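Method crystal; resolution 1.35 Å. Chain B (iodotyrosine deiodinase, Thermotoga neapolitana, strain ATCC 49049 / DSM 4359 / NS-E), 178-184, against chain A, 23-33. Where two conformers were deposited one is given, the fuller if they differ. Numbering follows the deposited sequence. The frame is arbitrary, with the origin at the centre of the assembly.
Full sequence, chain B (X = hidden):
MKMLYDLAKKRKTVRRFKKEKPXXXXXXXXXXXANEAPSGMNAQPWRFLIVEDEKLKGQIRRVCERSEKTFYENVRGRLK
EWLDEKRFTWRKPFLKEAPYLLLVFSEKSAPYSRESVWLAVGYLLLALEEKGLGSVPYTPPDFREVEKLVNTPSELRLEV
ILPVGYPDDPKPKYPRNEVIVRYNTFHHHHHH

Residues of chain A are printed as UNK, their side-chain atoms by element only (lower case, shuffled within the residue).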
ATOM      1  N   GLU B 178       1.461 -17.198 -10.134  1.00 20.62           N
ATOM      2  CA  GLU B 178       1.899 -16.329 -11.214  1.00 25.63           C
ATOM      3  C   GLU B 178       0.857 -15.233 -11.456  1.00 25.13           C
ATOM      4  O   GLU B 178      -0.343 -15.449 -11.261  1.00 27.93           O
ATOM      5  CB  GLU B 178       2.079 -17.167 -12.480  1.00 31.67           C
ATOM      6  CG  GLU B 178       3.093 -16.625 -13.470  1.00 40.81           C
ATOM      7  CD  GLU B 178       3.365 -17.603 -14.597  1.00 46.58           C
ATOM      8  OE1 GLU B 178       2.498 -18.466 -14.857  1.00 46.30           O
ATOM      9  OE2 GLU B 178       4.446 -17.515 -15.217  1.00 50.18           O
ATOM     10  N   VAL B 179       1.301 -14.049 -11.861  1.00 24.51           N
ATOM     11  CA  VAL B 179       0.339 -13.031 -12.241  1.00 26.34           C
ATOM     12  C   VAL B 179      -0.335 -13.438 -13.542  1.00 25.43           C
ATOM     13  O   VAL B 179       0.328 -13.811 -14.513  1.00 27.26           O
ATOM     14  CB  VAL B 179       0.991 -11.653 -12.426  1.00 27.09           C
ATOM     15  CG1 VAL B 179       1.331 -11.045 -11.081  1.00 27.19           C
ATOM     16  CG2 VAL B 179       2.226 -11.764 -13.296  1.00 30.42           C
ATOM     17  N   ILE B 180      -1.658 -13.386 -13.552  1.00 25.64           N
ATOM     18  CA  ILE B 180      -2.410 -13.616 -14.775  1.00 25.82           C
ATOM     19  C   ILE B 180      -3.138 -12.336 -15.150  1.00 25.57           C
ATOM     20  O   ILE B 180      -4.117 -11.938 -14.519  1.00 27.98           O
ATOM     21  CB  ILE B 180      -3.409 -14.775 -14.630  1.00 29.92           C
ATOM     22  CG1 ILE B 180      -2.665 -16.075 -14.318  1.00 29.81           C
ATOM     23  CG2 ILE B 180      -4.232 -14.923 -15.903  1.00 30.82           C
ATOM     24  CD1 ILE B 180      -3.576 -17.261 -14.069  1.00 31.23           C
ATOM     25  N   VAL B 181      -2.643 -11.683 -16.185  1.00 22.07           N
ATOM     26  CA  VAL B 181      -3.183 -10.391 -16.567  1.00 21.52           C
ATOM     27  C   VAL B 181      -4.363 -10.558 -17.509  1.00 18.15           C
ATOM     28  O   VAL B 181      -4.528 -11.601 -18.140  1.00 20.75           O
ATOM     29  CB  VAL B 181      -2.109  -9.516 -17.229  1.00 26.51           C
ATOM     30  CG1 VAL B 181      -2.689  -8.174 -17.613  1.00 30.53           C
ATOM     31  CG2 VAL B 181      -0.940  -9.327 -16.284  1.00 27.41           C
ATOM     32  N   ARG B 182      -5.195  -9.528 -17.571  1.00 15.73           N
ATOM     33  CA  ARG B 182      -6.233  -9.444 -18.578  1.00 14.20           C
ATOM     34  C   ARG B 182      -5.971  -8.202 -19.406  1.00 14.27           C
ATOM     35  O   ARG B 182      -5.273  -7.295 -18.956  1.00 13.61           O
ATOM     36  CB  ARG B 182      -7.612  -9.388 -17.923  1.00 16.03           C
ATOM     37  CG  ARG B 182      -8.050 -10.713 -17.317  1.00 17.32           C
ATOM     38  CD  ARG B 182      -9.368 -10.551 -16.581  1.00 21.51           C
ATOM     39  NE  ARG B 182      -9.952 -11.826 -16.181  1.00 24.94           N
ATOM     40  CZ  ARG B 182      -9.783 -12.381 -14.985  1.00 27.22           C
ATOM     41  NH1 ARG B 182      -9.032 -11.781 -14.066  1.00 26.04           N
ATOM     42  NH2 ARG B 182     -10.361 -13.539 -14.707  1.00 28.14           N
ATOM     43  N   TYR B 183      -6.521  -8.161 -20.614  1.00 13.49           N
ATOM     44  CA  TYR B 183      -6.345  -7.013 -21.495  1.00 13.65           C
ATOM     45  C   TYR B 183      -7.661  -6.383 -21.874  1.00 14.51           C
ATOM     46  O   TYR B 183      -8.610  -7.070 -22.261  1.00 16.74           O
ATOM     47  CB  TYR B 183      -5.624  -7.424 -22.775  1.00 13.57           C
ATOM     48  CG  TYR B 183      -4.225  -7.897 -22.526  1.00 15.57           C
ATOM     49  CD1 TYR B 183      -3.970  -9.230 -22.207  1.00 16.81           C
ATOM     50  CD2 TYR B 183      -3.156  -7.016 -22.584  1.00 18.31           C
ATOM     51  CE1 TYR B 183      -2.687  -9.666 -21.963  1.00 18.92           C
ATOM     52  CE2 TYR B 183      -1.872  -7.443 -22.341  1.00 19.91           C
ATOM     53  CZ  TYR B 183      -1.643  -8.770 -22.030  1.00 20.73           C
ATOM     54  OH  TYR B 183      -0.364  -9.205 -21.779  1.00 27.11           O
ATOM     55  N   ASN B 184      -7.677  -5.064 -21.778  1.00 13.50           N
ATOM     56  CA  ASN B 184      -8.781  -4.216 -22.204  1.00 13.86           C
ATOM     57  C   ASN B 184     -10.075  -4.376 -21.418  1.00 16.35           C
ATOM     58  O   ASN B 184     -10.478  -3.453 -20.708  1.00 17.31           O
ATOM     59  CB  ASN B 184      -8.986  -4.312 -23.714  1.00 14.87           C
ATOM     60  CG  ASN B 184      -7.838  -3.697 -24.470  1.00 15.18           C
ATOM     61  OD1 ASN B 184      -7.415  -2.588 -24.155  1.00 14.23           O
ATOM     62  ND2 ASN B 184      -7.295  -4.423 -25.435  1.00 16.27           N
TER
ATOM     63  N   UNK A  23       8.057  -1.956 -24.016  1.00 18.67           N
ATOM     64  CA  UNK A  23       7.805  -3.391 -24.191  1.00 18.83           C
ATOM     65  C   UNK A  23       6.900  -3.892 -23.077  1.00 17.80           C
ATOM     66  O   UNK A  23       7.003  -3.431 -21.936  1.00 16.84           O
ATOM     67  c   UNK A  23      10.151  -2.914 -24.366  1.00 22.99           C
ATOM     68  c   UNK A  23       9.490  -1.645 -23.901  1.00 21.29           C
ATOM     69  c   UNK A  23       9.191  -4.015 -24.046  1.00 19.99           C
ATOM     70  N   UNK A  24       6.014  -4.818 -23.415  1.00 17.79           N
ATOM     71  CA  UNK A  24       5.105  -5.392 -22.441  1.00 18.68           C
ATOM     72  C   UNK A  24       5.848  -5.927 -21.224  1.00 17.45           C
ATOM     73  O   UNK A  24       5.380  -5.787 -20.095  1.00 17.09           O
ATOM     74  c   UNK A  24       2.577  -8.340 -22.927  1.00 21.15           C
ATOM     75  c   UNK A  24       2.290  -6.217 -21.628  1.00 21.13           C
ATOM     76  c   UNK A  24       3.287  -7.214 -22.184  1.00 20.92           C
ATOM     77  c   UNK A  24       4.283  -6.504 -23.095  1.00 18.91           C
ATOM     78  N   UNK A  25       7.012  -6.525 -21.444  1.00 17.36           N
ATOM     79  CA  UNK A  25       7.741  -7.131 -20.332  1.00 20.15           C
ATOM     80  C   UNK A  25       8.119  -6.141 -19.228  1.00 18.65           C
ATOM     81  O   UNK A  25       8.229  -6.525 -18.071  1.00 18.31           O
ATOM     82  c   UNK A  25       9.587  -8.798 -19.747  1.00 36.59           C
ATOM     83  c   UNK A  25       8.977  -7.895 -20.817  1.00 26.64           C
ATOM     84  o   UNK A  25       7.613 -10.153 -19.731  1.00 46.51           O
ATOM     85  o   UNK A  25       8.671  -9.878 -17.821  1.00 46.40           O
ATOM     86  c   UNK A  25       8.550  -9.675 -19.051  1.00 44.01           C
ATOM     87  N   UNK A  26       8.310  -4.871 -19.577  1.00 18.19           N
ATOM     88  CA  UNK A  26       8.623  -3.852 -18.575  1.00 20.84           C
ATOM     89  C   UNK A  26       7.445  -3.639 -17.630  1.00 18.51           C
ATOM     90  O   UNK A  26       7.611  -3.520 -16.415  1.00 17.94           O
ATOM     91  o   UNK A  26      10.527  -1.923 -20.966  1.00 37.92           O
ATOM     92  c   UNK A  26       9.023  -2.534 -19.239  1.00 25.85           C
ATOM     93  c   UNK A  26      10.349  -2.628 -19.953  1.00 32.81           C
ATOM     94  o   UNK A  26      11.211  -3.411 -19.504  1.00 34.75           O
ATOM     95  N   UNK A  27       6.246  -3.605 -18.193  1.00 17.04           N
ATOM     96  CA  UNK A  27       5.051  -3.502 -17.377  1.00 16.37           C
ATOM     97  C   UNK A  27       4.845  -4.774 -16.561  1.00 14.75           C
ATOM     98  O   UNK A  27       4.586  -4.723 -15.355  1.00 17.14           O
ATOM     99  c   UNK A  27       2.523  -2.135 -16.431  1.00 21.57           C
ATOM    100  c   UNK A  27       1.380  -2.872 -18.546  1.00 21.17           C
ATOM    101  c   UNK A  27       3.838  -3.243 -18.265  1.00 17.81           C
ATOM    102  c   UNK A  27       2.494  -3.172 -17.547  1.00 18.71           C
ATOM    103  N   UNK A  28       4.960  -5.920 -17.223  1.00 15.19           N
ATOM    104  CA  UNK A  28       4.797  -7.204 -16.547  1.00 15.93           C
ATOM    105  C   UNK A  28       5.785  -7.380 -15.396  1.00 16.45           C
ATOM    106  O   UNK A  28       5.425  -7.921 -14.357  1.00 15.44           O
ATOM    107  c   UNK A  28       3.771  -8.340 -18.551  1.00 17.68           C
ATOM    108  c   UNK A  28       4.907  -8.394 -17.525  1.00 16.74           C
ATOM    109  c   UNK A  28       4.885  -9.718 -16.765  1.00 18.84           C
ATOM    110  c   UNK A  28       2.392  -8.420 -17.940  1.00 20.08           C
ATOM    111  N   UNK A  29       7.021  -6.916 -15.579  1.00 15.96           N
ATOM    112  CA  UNK A  29       8.009  -6.929 -14.499  1.00 16.22           C
ATOM    113  C   UNK A  29       7.446  -6.291 -13.234  1.00 13.23           C
ATOM    114  O   UNK A  29       7.589  -6.822 -12.137  1.00 13.59           O
ATOM    115  c   UNK A  29      10.222  -5.905 -13.766  1.00 16.18           C
ATOM    116  o   UNK A  29      12.805  -5.190 -10.601  1.00 24.45           O
ATOM    117  c   UNK A  29       9.280  -6.179 -14.918  1.00 17.86           C
ATOM    118  c   UNK A  29      11.102  -6.885 -13.318  1.00 18.08           C
ATOM    119  c   UNK A  29      11.086  -4.428 -12.069  1.00 17.90           C
ATOM    120  c   UNK A  29      11.948  -5.419 -11.648  1.00 19.95           C
ATOM    121  c   UNK A  29      10.234  -4.671 -13.124  1.00 17.51           C
ATOM    122  c   UNK A  29      11.960  -6.647 -12.268  1.00 19.27           C
ATOM    123  N   UNK A  30       6.805  -5.142 -13.389  1.00 14.58           N
ATOM    124  CA  UNK A  30       6.284  -4.409 -12.240  0.71 14.00           C
ATOM    125  C   UNK A  30       5.178  -5.193 -11.551  1.00 12.03           C
ATOM    126  O   UNK A  30       5.053  -5.166 -10.326  1.00 12.92           O
ATOM    127  o   UNK A  30       4.492  -2.971 -13.192  0.71 15.72           O
ATOM    128  c   UNK A  30       5.805  -2.995 -12.630  0.71 13.96           C
ATOM    129  N   UNK A  31       4.377  -5.906 -12.340  1.00 12.26           N
ATOM    130  CA  UNK A  31       3.315  -6.722 -11.769  1.00 12.13           C
ATOM    131  C   UNK A  31       3.916  -7.896 -11.012  1.00 11.41           C
ATOM    132  O   UNK A  31       3.420  -8.293  -9.962  1.00 12.95           O
ATOM    133  c   UNK A  31       1.748  -6.132 -13.709  1.00 13.57           C
ATOM    134  c   UNK A  31       1.142  -5.007 -12.870  1.00 13.90           C
ATOM    135  c   UNK A  31       0.701  -6.749 -14.598  1.00 14.59           C
ATOM    136  c   UNK A  31       2.372  -7.231 -12.852  1.00 12.38           C
ATOM    137  N   UNK A  32       4.995  -8.448 -11.546  1.00 11.69           N
ATOM    138  CA  UNK A  32       5.668  -9.581 -10.906  1.00 12.99           C
ATOM    139  C   UNK A  32       6.268  -9.168  -9.563  1.00 11.77           C
ATOM    140  O   UNK A  32       6.203  -9.906  -8.586  1.00 11.66           O
ATOM    141  n   UNK A  32       7.742 -12.656 -15.999  1.00 37.26           N
ATOM    142  c   UNK A  32       7.242 -11.383 -13.936  1.00 27.57           C
ATOM    143  c   UNK A  32       6.671 -12.219 -15.065  1.00 32.58           C
ATOM    144  c   UNK A  32       6.741 -10.135 -11.832  1.00 16.46           C
ATOM    145  c   UNK A  32       6.156 -10.918 -12.991  1.00 22.57           C
ATOM    146  N   UNK A  33       6.839  -7.972  -9.508  1.00 10.19           N
ATOM    147  CA  UNK A  33       7.339  -7.448  -8.252  1.00 11.15           C
ATOM    148  C   UNK A  33       6.192  -7.258  -7.265  1.00 10.10           C
ATOM    149  O   UNK A  33       6.260  -7.708  -6.122  1.00 11.85           O
ATOM    150  c   UNK A  33       8.484  -5.570  -7.110  1.00 12.84           C
ATOM    151  c   UNK A  33       9.313  -6.353  -9.346  1.00 12.56           C
ATOM    152  c   UNK A  33       8.085  -6.132  -8.456  1.00 11.63           C
TER

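Position 23 of chain A has three side-chain carbons that close a ring onto the backbone N. It lies out of reach of the 178-184 stretch. This is P23(A).

Position 24 has four carbons, forked at the second. One fork tip lies 3.3 Å from OH of Y183(B), at the edge of the tyrosine ring and near its plane. This is L24(A), and the tip is CD2.

Position 25 has three carbons, the third carrying two oxygens. It makes no contact with this stretch. This is E25(A).

Position 26 has two carbons, the second carrying two oxygens. It is out of reach of this stretch. This is D26(A).

Position 27 again has four carbons forked at the second. It is buried. Its CA-to-CB bond points toward the 178-184 stretch, but the side chain does not reach it. This is L27(A); its CD2 stays 6.7 Å from CG1 of V181(B).

Position 28 has four carbons forked at the first, with one arm two carbons long. The end of that arm lies 3.8 Å from CG2 of V181(B). This is I28(A), and the atom is CD1.

Position 29 has one carbon, then a ring of six carbons bearing one oxygen. It makes no contact with this stretch. This is Y29(A), whose hydroxyl is hydrogen-bonded elsewhere in the structure.

Position 30 has one carbon and one oxygen. It is buried, and out of reach of this stretch. This is S30(A); its OG donates a 2.8 Å hydrogen bond to O of L27(A), one turn back.

Position 31 has four carbons forked at the second. One tip comes within 3.5 Å of CG2 of V181(B), while the backbone O lies 3.6 Å from CG1 of V179(B). This is L31(A), and the tip is CD1.

Position 32 has four carbons in a row ending in nitrogen. The second carbon lies 4.0 Å from CG2 of V179(B). This is K32(A), and that carbon is CG. Its NZ forms a salt bridge with OE2 of E25(A) at 3.4 Å, including a weak hydrogen bond.

Position 33 has one carbon carrying two more. It is buried and out of reach of this stretch. This is V33(A).

The contact is mostly apolar, with no hydrogen bond or salt bridge across the stretches. Alternate residues V179(B), V181(B) and Y183(B) meet the helix, while I180(B) and R182(B) stay out of reach. Helical spacing brings L24(A), I28(A) and L31(A) to one side. V181(B) packs against I28(A) and L31(A), V179(B) meets L31(A) and K32(A), and Y183(B) reaches L24(A). Together the stretches bury 293 Å².

Chain A (23-33) PLEDLIYSLKV
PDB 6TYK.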